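Local coordinates for protein gamma-glutamyltransferase 1 Threonine peptidase. MEROPS family T03 (Pseudomonas nitroreducens, PDB 7D9E) that catalyses transfer of the gamma-glutamyl group from glutathione or gamma-glutamyl peptides to amino acids and hydrolyses glutathione, working as an N-terminal threonine nucleophile enzyme, at residues B[1-6]-B[15-20]; B[42-47]-B[62-67]; B[73-78]-B[95-100]; B[89-94]-B[165-170]. All coordinates share one frame; numbering follows the deposited sequence. Where two conformers were deposited one is given.

Contact 1 (B[1-6]-B[15-20]); sequences TTHFSI and SNTYTL. With DON (6-diazenyl-5-oxo-L-norleucine), chain D.
T1 meets T19 at the pocket end of two antiparallel strands: its N donates to T19 OG1 at 2.9 Å, an oxygen that N21 N also binds, and water 1 accepts from T1 N and L20 N alike. T1 OG1 sits beside the backbone N (chi1 -51°) and is covalently bonded to DON. The same torsion places CG2 anti to the backbone N, where it presses on T17 CG2 at a tight 3.3 Å. T2 pairs with Y18 through two backbone hydrogen bonds. On the face away from the T2 side chain, H3 ND1 and T17 OG1 are hydrogen-bonded at 2.7 Å, either being a possible donor. H3 NE2 gives its hydrogen to S5 OG near the ring plane through a bent bond (137°), so both imidazole nitrogens are engaged. F4 bonds twice to the backbone of N16 and lays its ring alongside the N16 side-chain amide, planes 30° apart; N16 OD1 is hydrogen-bonded to Y93 of the other chain. N16 CB lies over the face, 3.9 Å from the F4 ring centroid, in a CH-pi contact. S5 OG is held by Q168 O. This is the beta hairpin that presents the terminal nucleophile in the Ntn-hydrolase fold.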
loop_
_atom_site.group_PDB
_atom_site.type_symbol
_atom_site.label_atom_id
_atom_site.label_comp_id
_atom_site.label_asym_id
_atom_site.label_seq_id
_atom_site.Cartn_x
_atom_site.Cartn_y
_atom_site.Cartn_z
ATOM N N THR B 1 3.646 2.957 -4.142
ATOM C CA THR B 1 2.283 2.604 -3.798
ATOM C C THR B 1 1.277 3.687 -4.179
ATOM O O THR B 1 1.575 4.891 -4.153
ATOM C CB THR B 1 2.140 2.359 -2.275
ATOM O OG1 THR B 1 3.141 1.432 -1.805
ATOM C CG2 THR B 1 0.759 1.862 -1.916
ATOM N N THR B 2 0.074 3.248 -4.534
ATOM C CA THR B 2 -1.085 4.134 -4.574
ATOM C C THR B 2 -2.292 3.337 -4.107
ATOM O O THR B 2 -2.244 2.112 -3.994
ATOM C CB THR B 2 -1.283 4.758 -5.953
ATOM O OG1 THR B 2 -2.227 5.818 -5.860
ATOM C CG2 THR B 2 -1.761 3.757 -6.997
ATOM N N HIS B 3 -3.369 4.053 -3.807
ATOM C CA HIS B 3 -4.565 3.450 -3.273
ATOM C C HIS B 3 -5.774 4.094 -3.933
ATOM O O HIS B 3 -5.799 5.306 -4.150
ATOM C CB HIS B 3 -4.671 3.698 -1.743
ATOM C CG HIS B 3 -5.880 3.067 -1.153
ATOM N ND1 HIS B 3 -5.931 1.729 -0.832
ATOM C CD2 HIS B 3 -7.111 3.568 -0.894
ATOM C CE1 HIS B 3 -7.149 1.425 -0.421
ATOM N NE2 HIS B 3 -7.882 2.531 -0.444
ATOM N N PHE B 4 -6.822 3.301 -4.158
ATOM C CA PHE B 4 -8.127 3.855 -4.506
ATOM C C PHE B 4 -9.220 3.106 -3.759
ATOM O O PHE B 4 -9.064 1.945 -3.352
ATOM C CB PHE B 4 -8.378 3.871 -6.025
ATOM C CG PHE B 4 -8.384 2.529 -6.688
ATOM C CD1 PHE B 4 -9.537 1.747 -6.721
ATOM C CD2 PHE B 4 -7.262 2.058 -7.326
ATOM C CE1 PHE B 4 -9.558 0.535 -7.359
ATOM C CE2 PHE B 4 -7.270 0.823 -7.958
ATOM C CZ PHE B 4 -8.408 0.071 -7.974
ATOM N N SER B 5 -10.344 3.815 -3.582
ATOM C CA SER B 5 -11.510 3.336 -2.845
ATOM C C SER B 5 -12.742 3.539 -3.708
ATOM O O SER B 5 -12.902 4.608 -4.320
ATOM C CB SER B 5 -11.647 4.150 -1.557
ATOM O OG SER B 5 -10.563 3.867 -0.660
ATOM N N ILE B 6 -13.627 2.529 -3.745
ATOM C CA ILE B 6 -14.848 2.584 -4.542
ATOM C C ILE B 6 -15.993 1.982 -3.742
ATOM O O ILE B 6 -15.831 0.963 -3.065
ATOM C CB ILE B 6 -14.709 1.841 -5.886
ATOM C CG1 ILE B 6 -13.621 2.507 -6.750
ATOM C CG2 ILE B 6 -15.996 1.816 -6.649
ATOM C CD1 ILE B 6 -13.133 1.652 -7.900
ATOM N N SER B 15 -11.460 -1.613 -1.659
ATOM C CA SER B 15 -10.328 -0.818 -1.217
ATOM C C SER B 15 -9.086 -1.506 -1.757
ATOM O O SER B 15 -8.809 -2.644 -1.390
ATOM C CB SER B 15 -10.322 -0.797 0.312
ATOM O OG SER B 15 -9.531 0.258 0.806
ATOM N N ASN B 16 -8.358 -0.830 -2.644
ATOM C CA ASN B 16 -7.272 -1.481 -3.376
ATOM C C ASN B 16 -5.988 -0.686 -3.242
ATOM O O ASN B 16 -5.930 0.471 -3.672
ATOM C CB ASN B 16 -7.631 -1.601 -4.852
ATOM C CG ASN B 16 -6.666 -2.452 -5.588
ATOM O OD1 ASN B 16 -6.756 -3.667 -5.544
ATOM N ND2 ASN B 16 -5.692 -1.818 -6.235
ATOM N N THR B 17 -4.950 -1.323 -2.681
ATOM C CA THR B 17 -3.624 -0.725 -2.573
ATOM C C THR B 17 -2.695 -1.570 -3.426
ATOM O O THR B 17 -2.645 -2.794 -3.263
ATOM C CB THR B 17 -3.109 -0.721 -1.119
ATOM O OG1 THR B 17 -4.090 -0.165 -0.229
ATOM C CG2 THR B 17 -1.878 0.129 -1.017
ATOM N N TYR B 18 -1.947 -0.929 -4.323
ATOM C CA TYR B 18 -1.011 -1.679 -5.155
ATOM C C TYR B 18 0.194 -0.805 -5.465
ATOM O O TYR B 18 0.188 0.406 -5.240
ATOM C CB TYR B 18 -1.711 -2.363 -6.347
ATOM C CG TYR B 18 -2.131 -1.524 -7.531
ATOM C CD1 TYR B 18 -2.327 -0.158 -7.432
ATOM C CD2 TYR B 18 -2.371 -2.124 -8.761
ATOM C CE1 TYR B 18 -2.721 0.598 -8.537
ATOM C CE2 TYR B 18 -2.753 -1.380 -9.871
ATOM C CZ TYR B 18 -2.932 -0.020 -9.744
ATOM O OH TYR B 18 -3.315 0.739 -10.827
ATOM N N THR B 19 1.249 -1.434 -5.978
ATOM C CA THR B 19 2.560 -0.808 -5.921
ATOM C C THR B 19 3.586 -1.476 -6.811
ATOM O O THR B 19 3.463 -2.650 -7.170
ATOM C CB THR B 19 3.078 -0.819 -4.456
ATOM O OG1 THR B 19 4.198 0.065 -4.320
ATOM C CG2 THR B 19 3.446 -2.207 -3.967
ATOM N N LEU B 20 4.635 -0.698 -7.120
ATOM C CA LEU B 20 5.918 -1.182 -7.625
ATOM C C LEU B 20 6.990 -1.198 -6.537
ATOM O O LEU B 20 8.113 -1.630 -6.788
ATOM C CB LEU B 20 6.397 -0.269 -8.737
ATOM C CG LEU B 20 5.605 -0.303 -10.036
ATOM C CD1 LEU B 20 6.184 0.765 -10.943
ATOM C CD2 LEU B 20 5.652 -1.647 -10.696
HETATM O O DON D . 4.479 -3.149 0.456
HETATM C C DON D . 4.998 -2.149 1.190
HETATM O OXT DON D . 4.704 -2.066 2.379
HETATM C CA DON D . 5.801 -1.183 0.341
HETATM N N DON D . 6.528 -1.871 -0.703
HETATM C CB DON D . 4.739 -0.141 -0.071
HETATM C C1E DON D . 5.264 0.833 -1.081
HETATM C C1D DON D . 4.263 1.952 -1.203
HETATM O O1J DON D . 3.193 1.954 -0.574
HETATM O O HOH W 1 5.281 2.206 -6.511
#

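Contact 2 (B[42-47]-B[62-67]); sequences DDFSSK and NAIEPG. With DON (6-diazenyl-5-oxo-L-norleucine), chain D.
D43 and N62 carry the tight side of this loop-to-loop contact. N62 ND2 donates to D43 O at 2.9 Å, in the carbonyl plane on a lone pair and nearly in its own amide plane. N62 OD1 is taken by L71 N, so both ends of the amide are used and its flip is fixed. From the same residue N62 O accepts S45 N at 2.9 Å, the donor standing above the carbonyl plane. Beside these bonds F44, its CG anti to the carbonyl carbon (chi1 -77°), sets the ring against I64. I64 CA lies over the centre of one face, 4.0 Å from the F44 ring centroid, and I64 CG1 touches F44 CB at 3.5 Å; N62 O is at the ring edge, 3.4 Å from F44 CD1. The other side is looser: S45 O and I64 N are joined through water 2, and A63 and E65 are partly exposed. D43 OD2 leaves the contact to accept the DON amino N at 2.6 Å and to form a salt bridge with R94 of the other chain. Both segments lie in the long loop region between strands 13-19 and 77-81, holding D43 for the ligand amino group at the glutamate site.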
loop_
_atom_site.group_PDB
_atom_site.type_symbol
_atom_site.label_atom_id
_atom_site.label_comp_id
_atom_site.label_asym_id
_atom_site.label_seq_id
_atom_site.Cartn_x
_atom_site.Cartn_y
_atom_site.Cartn_z
ATOM N N ASP B 42 13.063 -5.573 -2.051
ATOM C CA ASP B 42 13.650 -4.842 -0.936
ATOM C C ASP B 42 12.791 -4.901 0.323
ATOM O O ASP B 42 13.255 -4.520 1.403
ATOM C CB ASP B 42 13.907 -3.380 -1.307
ATOM C CG ASP B 42 14.711 -2.658 -0.243
ATOM O OD1 ASP B 42 15.887 -3.031 -0.045
ATOM O OD2 ASP B 42 14.200 -1.702 0.388
ATOM N N ASP B 43 11.554 -5.358 0.221
ATOM C CA ASP B 43 10.718 -5.516 1.399
ATOM C C ASP B 43 11.053 -6.771 2.204
ATOM O O ASP B 43 10.595 -6.886 3.348
ATOM C CB ASP B 43 9.267 -5.523 0.965
ATOM C CG ASP B 43 8.692 -4.121 0.794
ATOM O OD1 ASP B 43 9.392 -3.103 1.090
ATOM O OD2 ASP B 43 7.546 -4.016 0.324
ATOM N N PHE B 44 11.808 -7.713 1.649
ATOM C CA PHE B 44 12.347 -8.773 2.484
ATOM C C PHE B 44 13.431 -8.197 3.397
ATOM O O PHE B 44 13.988 -7.123 3.139
ATOM C CB PHE B 44 13.025 -9.848 1.642
ATOM C CG PHE B 44 12.092 -10.808 0.946
ATOM C CD1 PHE B 44 11.264 -11.645 1.651
ATOM C CD2 PHE B 44 12.101 -10.884 -0.448
ATOM C CE1 PHE B 44 10.435 -12.566 0.988
ATOM C CE2 PHE B 44 11.279 -11.800 -1.111
ATOM C CZ PHE B 44 10.458 -12.635 -0.392
ATOM N N SER B 45 13.755 -8.925 4.457
ATOM C CA SER B 45 14.992 -8.674 5.188
ATOM C C SER B 45 16.160 -9.230 4.371
ATOM O O SER B 45 16.199 -10.428 4.074
ATOM C CB SER B 45 14.927 -9.338 6.561
ATOM O OG SER B 45 16.114 -9.088 7.295
ATOM N N SER B 46 17.101 -8.359 3.984
ATOM C CA SER B 46 18.268 -8.791 3.219
ATOM C C SER B 46 19.359 -9.354 4.114
ATOM O O SER B 46 20.215 -10.111 3.643
ATOM C CB SER B 46 18.861 -7.603 2.452
ATOM O OG SER B 46 17.945 -7.063 1.516
ATOM N N LYS B 47 19.364 -8.971 5.384
ATOM C CA LYS B 47 20.358 -9.307 6.379
ATOM C C LYS B 47 19.695 -9.011 7.717
ATOM O O LYS B 47 19.138 -7.919 7.902
ATOM C CB LYS B 47 21.614 -8.460 6.205
ATOM C CG LYS B 47 22.801 -8.956 7.005
ATOM C CD LYS B 47 23.975 -7.997 6.893
ATOM N N ASN B 62 10.848 -12.956 7.764
ATOM C CA ASN B 62 10.760 -12.210 6.518
ATOM C C ASN B 62 12.038 -12.289 5.695
ATOM O O ASN B 62 12.281 -11.402 4.873
ATOM C CB ASN B 62 10.374 -10.754 6.821
ATOM C CG ASN B 62 10.037 -9.964 5.578
ATOM O OD1 ASN B 62 9.378 -10.451 4.658
ATOM N ND2 ASN B 62 10.485 -8.706 5.543
ATOM N N ALA B 63 12.834 -13.347 5.890
ATOM C CA ALA B 63 13.997 -13.602 5.053
ATOM C C ALA B 63 13.569 -14.018 3.650
ATOM O O ALA B 63 12.462 -14.538 3.437
ATOM C CB ALA B 63 14.824 -14.742 5.653
ATOM N N ILE B 64 14.478 -13.812 2.685
ATOM C CA ILE B 64 14.215 -14.206 1.305
ATOM C C ILE B 64 14.125 -15.723 1.207
ATOM O O ILE B 64 15.010 -16.453 1.679
ATOM C CB ILE B 64 15.314 -13.662 0.372
ATOM C CG1 ILE B 64 15.415 -12.142 0.492
ATOM C CG2 ILE B 64 15.067 -14.103 -1.070
ATOM C CD1 ILE B 64 16.670 -11.547 -0.164
ATOM N N GLU B 65 13.072 -16.210 0.539
ATOM C CA GLU B 65 12.958 -17.629 0.194
ATOM C C GLU B 65 12.254 -17.681 -1.154
ATOM O O GLU B 65 11.347 -16.861 -1.400
ATOM C CB GLU B 65 12.122 -18.399 1.233
ATOM C CG GLU B 65 12.700 -18.405 2.662
ATOM C CD GLU B 65 11.848 -19.211 3.650
ATOM O OE1 GLU B 65 11.849 -20.457 3.537
ATOM O OE2 GLU B 65 11.214 -18.613 4.555
ATOM N N PRO B 66 12.606 -18.619 -2.029
ATOM C CA PRO B 66 11.886 -18.716 -3.304
ATOM C C PRO B 66 10.398 -18.978 -3.091
ATOM O O PRO B 66 10.001 -19.744 -2.208
ATOM C CB PRO B 66 12.591 -19.867 -4.024
ATOM C CG PRO B 66 13.344 -20.572 -2.980
ATOM C CD PRO B 66 13.681 -19.613 -1.909
ATOM N N GLY B 67 9.569 -18.301 -3.898
ATOM C CA GLY B 67 8.124 -18.432 -3.850
ATOM C C GLY B 67 7.435 -17.716 -2.705
ATOM O O GLY B 67 6.200 -17.818 -2.573
HETATM O O DON D . 4.479 -3.149 0.456
HETATM C C DON D . 4.998 -2.149 1.190
HETATM O OXT DON D . 4.704 -2.066 2.379
HETATM C CA DON D . 5.801 -1.183 0.341
HETATM N N DON D . 6.528 -1.871 -0.703
HETATM C CB DON D . 4.739 -0.141 -0.071
HETATM C C1E DON D . 5.264 0.833 -1.081
HETATM C C1D DON D . 4.263 1.952 -1.203
HETATM O O1J DON D . 3.193 1.954 -0.574
HETATM O O HOH W 2 17.158 -12.835 3.342
#

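Contact 3 (B[73-78]-B[95-100]); sequences SMSPSI and SRIFTS. With DON (6-diazenyl-5-oxo-L-norleucine), chain D.
S73 and S95 bring the two backbones close, their CA atoms 5.6 Å apart, and S75 faces F98 a little farther along. No hydrogen bond joins the segments; the loop leading into strand 77-81 simply rests against the first turn of helix 97-109. The I97 CB is directed toward this loop. CG2 of I97 sits 3.4 Å from S73 O, and its CD1 lies alongside the M74 side chain, 3.9 Å from M74 CG. F98 has CG between its backbone N and carbonyl carbon (chi1 52°), which swings the ring back to the serines, with CE2 3.7 Å from S73 OG. F311 of the other chain meets the F98 ring, its plane at about 30°. Here the loop and helix start form one wall of the gamma-glutamyl pocket: S73 N donates a nearly straight 2.7 Å bond to the OXT carboxylate oxygen of DON, and I97 CD1 borders the opposite end of the ligand, 3.5 Å from its O1J. S75 OG, turned beside its own backbone N, gives its hydrogen to S73 O at 2.8 Å from above the carbonyl plane, bracing the backbone between S73 and S75. An alanine here would probably leave S73 O without that donor, loosen the backbone beside it and open a gap beside F98 CB. M74 O binds S269 of the other chain, while S95 OG is hydrogen-bonded to Q127 and accepts R96 NH1.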
loop_
_atom_site.group_PDB
_atom_site.type_symbol
_atom_site.label_atom_id
_atom_site.label_comp_id
_atom_site.label_asym_id
_atom_site.label_seq_id
_atom_site.Cartn_x
_atom_site.Cartn_y
_atom_site.Cartn_z
ATOM N N SER B 73 3.446 -3.358 4.334
ATOM C CA SER B 73 2.681 -2.497 5.223
ATOM C C SER B 73 1.360 -2.071 4.614
ATOM O O SER B 73 0.604 -1.343 5.262
ATOM C CB SER B 73 3.493 -1.253 5.582
ATOM O OG SER B 73 4.724 -1.598 6.227
ATOM N N MET B 74 1.066 -2.477 3.388
ATOM C CA MET B 74 -0.127 -1.981 2.683
ATOM C C MET B 74 -1.364 -2.524 3.401
ATOM O O MET B 74 -1.424 -3.697 3.778
ATOM C CB MET B 74 -0.045 -2.528 1.271
ATOM C CG MET B 74 0.888 -1.716 0.364
ATOM S SD MET B 74 0.853 -2.167 -1.377
ATOM C CE MET B 74 1.186 -3.891 -1.382
ATOM N N SER B 75 -2.354 -1.651 3.607
ATOM C CA SER B 75 -3.449 -1.942 4.528
ATOM C C SER B 75 -4.783 -1.430 4.001
ATOM O O SER B 75 -5.460 -0.639 4.658
ATOM C CB SER B 75 -3.150 -1.311 5.885
ATOM O OG SER B 75 -1.919 -1.777 6.425
ATOM N N PRO B 76 -5.199 -1.872 2.822
ATOM C CA PRO B 76 -6.508 -1.445 2.308
ATOM C C PRO B 76 -7.588 -1.890 3.278
ATOM O O PRO B 76 -7.606 -3.037 3.719
ATOM C CB PRO B 76 -6.628 -2.166 0.968
ATOM C CG PRO B 76 -5.645 -3.342 1.071
ATOM C CD PRO B 76 -4.536 -2.847 1.938
ATOM N N SER B 77 -8.468 -0.965 3.643
ATOM C CA SER B 77 -9.366 -1.183 4.759
ATOM C C SER B 77 -10.790 -0.772 4.429
ATOM O O SER B 77 -11.036 0.152 3.646
ATOM C CB SER B 77 -8.884 -0.300 5.929
ATOM O OG SER B 77 -7.617 -0.729 6.437
ATOM N N ILE B 78 -11.724 -1.461 5.082
ATOM C CA ILE B 78 -13.149 -1.162 5.015
ATOM C C ILE B 78 -13.702 -1.258 6.432
ATOM O O ILE B 78 -13.582 -2.299 7.085
ATOM C CB ILE B 78 -13.915 -2.125 4.090
ATOM C CG1 ILE B 78 -13.305 -2.102 2.685
ATOM C CG2 ILE B 78 -15.416 -1.769 4.070
ATOM C CD1 ILE B 78 -13.974 -3.108 1.748
ATOM N N SER B 95 6.279 2.128 5.351
ATOM C CA SER B 95 6.036 1.747 6.731
ATOM C C SER B 95 5.150 2.743 7.478
ATOM O O SER B 95 4.783 2.469 8.631
ATOM C CB SER B 95 7.356 1.596 7.487
ATOM O OG SER B 95 8.079 2.821 7.487
ATOM N N ARG B 96 4.760 3.864 6.858
ATOM C CA ARG B 96 3.839 4.804 7.470
ATOM C C ARG B 96 2.378 4.490 7.161
ATOM O O ARG B 96 1.491 5.188 7.633
ATOM C CB ARG B 96 4.089 6.221 6.958
ATOM C CG ARG B 96 5.447 6.891 7.277
ATOM C CD ARG B 96 6.685 6.087 7.045
ATOM N NE ARG B 96 7.839 6.987 7.147
ATOM C CZ ARG B 96 9.107 6.636 7.061
ATOM N NH1 ARG B 96 9.474 5.364 6.907
ATOM N NH2 ARG B 96 10.034 7.577 7.173
ATOM N N ILE B 97 2.100 3.472 6.363
ATOM C CA ILE B 97 0.739 3.283 5.867
ATOM C C ILE B 97 -0.230 3.029 7.007
ATOM O O ILE B 97 -1.294 3.647 7.074
ATOM C CB ILE B 97 0.699 2.139 4.836
ATOM C CG1 ILE B 97 1.322 2.580 3.516
ATOM C CG2 ILE B 97 -0.767 1.657 4.650
ATOM C CD1 ILE B 97 1.520 1.471 2.518
ATOM N N PHE B 98 0.082 2.051 7.866
ATOM C CA PHE B 98 -0.891 1.690 8.891
ATOM C C PHE B 98 -0.910 2.709 10.019
ATOM O O PHE B 98 -1.956 2.889 10.652
ATOM C CB PHE B 98 -0.717 0.249 9.348
ATOM C CG PHE B 98 0.667 -0.128 9.761
ATOM C CD1 PHE B 98 1.141 0.222 11.010
ATOM C CD2 PHE B 98 1.468 -0.882 8.909
ATOM C CE1 PHE B 98 2.420 -0.141 11.403
ATOM C CE2 PHE B 98 2.747 -1.277 9.303
ATOM C CZ PHE B 98 3.213 -0.899 10.558
ATOM N N THR B 99 0.202 3.409 10.283
ATOM C CA THR B 99 0.104 4.490 11.260
ATOM C C THR B 99 -0.715 5.654 10.714
ATOM O O THR B 99 -1.418 6.328 11.490
ATOM C CB THR B 99 1.472 4.968 11.759
ATOM O OG1 THR B 99 2.220 5.517 10.686
ATOM C CG2 THR B 99 2.237 3.828 12.463
ATOM N N SER B 100 -0.648 5.910 9.397
ATOM C CA SER B 100 -1.501 6.965 8.840
ATOM C C SER B 100 -2.975 6.574 8.871
ATOM O O SER B 100 -3.829 7.400 9.206
ATOM C CB SER B 100 -1.095 7.332 7.427
ATOM O OG SER B 100 -0.018 8.276 7.407
HETATM O O DON D . 4.479 -3.149 0.456
HETATM C C DON D . 4.998 -2.149 1.190
HETATM O OXT DON D . 4.704 -2.066 2.379
HETATM C CA DON D . 5.801 -1.183 0.341
HETATM N N DON D . 6.528 -1.871 -0.703
HETATM C CB DON D . 4.739 -0.141 -0.071
HETATM C C1E DON D . 5.264 0.833 -1.081
HETATM C C1D DON D . 4.263 1.952 -1.203
HETATM O O1J DON D . 3.193 1.954 -0.574
#

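Contact 4 (B[89-94]-B[165-170]); sequences LGTPGG and GDIQAI. With DON (6-diazenyl-5-oxo-L-norleucine), chain D.
D166 N points almost straight (173°) at T91 OG1, 2.9 Å away, in the shorter of the two hydrogen bonds across this contact. The hydroxyl passes its own hydrogen on to P92 O at 2.8 Å, in the carbonyl plane on a lone pair, and so links the two segments through one oxygen. Its position follows from T91 OG1 lying anti to the backbone N (chi1 -179°), beside the carbonyl carbon that leads into P92. A longer bond, backbone to backbone, runs from Q168 N to G90 O at 3.2 Å. Around these lie CA-H...O contacts, among them I167 CA to G90 O at 3.3 Å and G165 CA to P92 O. A side chain on G165 would collide with T91 OG1, and its backbone angles would also jam a CB against the preceding carbonyl O. Outward, I167 CD1 packs on T91 CB at 3.6 Å, and P92 CG touches D166 CB at the same separation. L89 and A169 touch through their CB atoms at 4.0 Å. A valine in place of T91 would probably leave D166 N without its acceptor and P92 O without its donor, setting the P92-G94 segment free to shift. One hydroxyl that both accepts and donates thus ties the loop leading into strand 168-173 to that segment, which borders T1 and lies near O1J of DON, consistent with the glycine-lined glutamate site of this family.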
loop_
_atom_site.group_PDB
_atom_site.type_symbol
_atom_site.label_atom_id
_atom_site.label_comp_id
_atom_site.label_asym_id
_atom_site.label_seq_id
_atom_site.Cartn_x
_atom_site.Cartn_y
_atom_site.Cartn_z
ATOM N N LEU B 89 -11.028 3.179 3.074
ATOM C CA LEU B 89 -9.838 4.008 3.056
ATOM C C LEU B 89 -8.575 3.181 2.883
ATOM O O LEU B 89 -8.536 1.984 3.156
ATOM C CB LEU B 89 -9.718 4.897 4.304
ATOM C CG LEU B 89 -9.262 4.268 5.625
ATOM C CD1 LEU B 89 -8.989 5.365 6.663
ATOM C CD2 LEU B 89 -10.274 3.303 6.190
ATOM N N GLY B 90 -7.534 3.877 2.443
ATOM C CA GLY B 90 -6.210 3.293 2.322
ATOM C C GLY B 90 -5.263 4.366 1.848
ATOM O O GLY B 90 -5.669 5.500 1.557
ATOM N N THR B 91 -3.989 4.013 1.770
ATOM C CA THR B 91 -2.974 5.016 1.481
ATOM C C THR B 91 -1.662 4.338 1.084
ATOM O O THR B 91 -1.378 3.221 1.528
ATOM C CB THR B 91 -2.737 5.921 2.706
ATOM O OG1 THR B 91 -1.757 6.915 2.412
ATOM C CG2 THR B 91 -2.273 5.134 3.926
ATOM N N PRO B 92 -0.827 5.053 0.328
ATOM C CA PRO B 92 0.597 4.719 0.203
ATOM C C PRO B 92 1.369 5.211 1.420
ATOM O O PRO B 92 0.828 5.848 2.324
ATOM C CB PRO B 92 1.021 5.513 -1.024
ATOM C CG PRO B 92 0.120 6.744 -1.016
ATOM C CD PRO B 92 -1.191 6.197 -0.540
ATOM N N GLY B 93 2.680 4.962 1.399
ATOM C CA GLY B 93 3.578 5.526 2.382
ATOM C C GLY B 93 4.520 4.537 3.046
ATOM O O GLY B 93 5.072 4.856 4.106
ATOM N N GLY B 94 4.687 3.351 2.464
ATOM C CA GLY B 94 5.590 2.356 3.028
ATOM C C GLY B 94 5.259 2.051 4.472
ATOM O O GLY B 94 4.111 1.759 4.824
ATOM N N GLY B 165 1.796 9.921 3.205
ATOM C CA GLY B 165 0.627 9.248 2.682
ATOM C C GLY B 165 -0.162 10.082 1.698
ATOM O O GLY B 165 0.199 11.202 1.318
ATOM N N ASP B 166 -1.274 9.484 1.260
ATOM C CA ASP B 166 -2.167 9.997 0.221
ATOM C C ASP B 166 -3.481 9.230 0.400
ATOM O O ASP B 166 -3.837 8.345 -0.389
ATOM C CB ASP B 166 -1.549 9.891 -1.161
ATOM C CG ASP B 166 -2.364 10.604 -2.226
ATOM O OD1 ASP B 166 -3.235 11.428 -1.887
ATOM O OD2 ASP B 166 -2.076 10.386 -3.415
ATOM N N ILE B 167 -4.187 9.553 1.467
ATOM C CA ILE B 167 -5.403 8.819 1.806
ATOM C C ILE B 167 -6.462 9.105 0.750
ATOM O O ILE B 167 -6.707 10.266 0.372
ATOM C CB ILE B 167 -5.871 9.268 3.197
ATOM C CG1 ILE B 167 -4.942 8.748 4.315
ATOM C CG2 ILE B 167 -7.298 8.746 3.452
ATOM C CD1 ILE B 167 -5.254 7.344 4.808
ATOM N N GLN B 168 -7.152 8.052 0.316
ATOM C CA GLN B 168 -8.307 8.169 -0.559
ATOM C C GLN B 168 -9.434 7.452 0.164
ATOM O O GLN B 168 -9.341 6.246 0.402
ATOM C CB GLN B 168 -8.055 7.540 -1.923
ATOM C CG GLN B 168 -6.864 8.120 -2.653
ATOM C CD GLN B 168 -7.014 9.583 -2.938
ATOM O OE1 GLN B 168 -8.128 10.074 -3.146
ATOM N NE2 GLN B 168 -5.898 10.271 -3.009
ATOM N N ALA B 169 -10.478 8.190 0.540
ATOM C CA ALA B 169 -11.482 7.675 1.446
ATOM C C ALA B 169 -12.902 7.979 0.974
ATOM O O ALA B 169 -13.167 8.986 0.309
ATOM C CB ALA B 169 -11.312 8.275 2.864
ATOM N N ILE B 170 -13.819 7.083 1.336
ATOM C CA ILE B 170 -15.254 7.278 1.122
ATOM C C ILE B 170 -15.945 7.000 2.447
ATOM O O ILE B 170 -15.658 5.995 3.098
ATOM C CB ILE B 170 -15.800 6.300 0.057
ATOM C CG1 ILE B 170 -15.095 6.536 -1.273
ATOM C CG2 ILE B 170 -17.321 6.424 -0.051
ATOM C CD1 ILE B 170 -15.408 5.454 -2.305
HETATM O O DON D . 4.479 -3.149 0.456
HETATM C C DON D . 4.998 -2.149 1.190
HETATM O OXT DON D . 4.704 -2.066 2.379
HETATM C CA DON D . 5.801 -1.183 0.341
HETATM N N DON D . 6.528 -1.871 -0.703
HETATM C CB DON D . 4.739 -0.141 -0.071
HETATM C C1E DON D . 5.264 0.833 -1.081
HETATM C C1D DON D . 4.263 1.952 -1.203
HETATM O O1J DON D . 3.193 1.954 -0.574
#

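In the fold
From T1, contact 1 closes the first and shortest loop, the hairpin of strands 2-7 and 13-19. Contact 2 follows in series within the long irregular region before strand 77-81, its centre about 23 Å from that of contact 1. Contacts 3 and 4 cross: contact 3 closes the segment holding strands 77-81 and 84-90, and contact 4 the 70 residues with helices 97-109, 115-120 and 144-153, bringing strand 168-173 beside strand 84-90. Contact 1 touches both, as hydroxyls of the hairpin bond to strands 77-81 and 168-173 of the four-stranded sheet. I97 packs on T91 and P92, adding helix 97-109. Contact 2 touches none of the others, yet all four converge on DON.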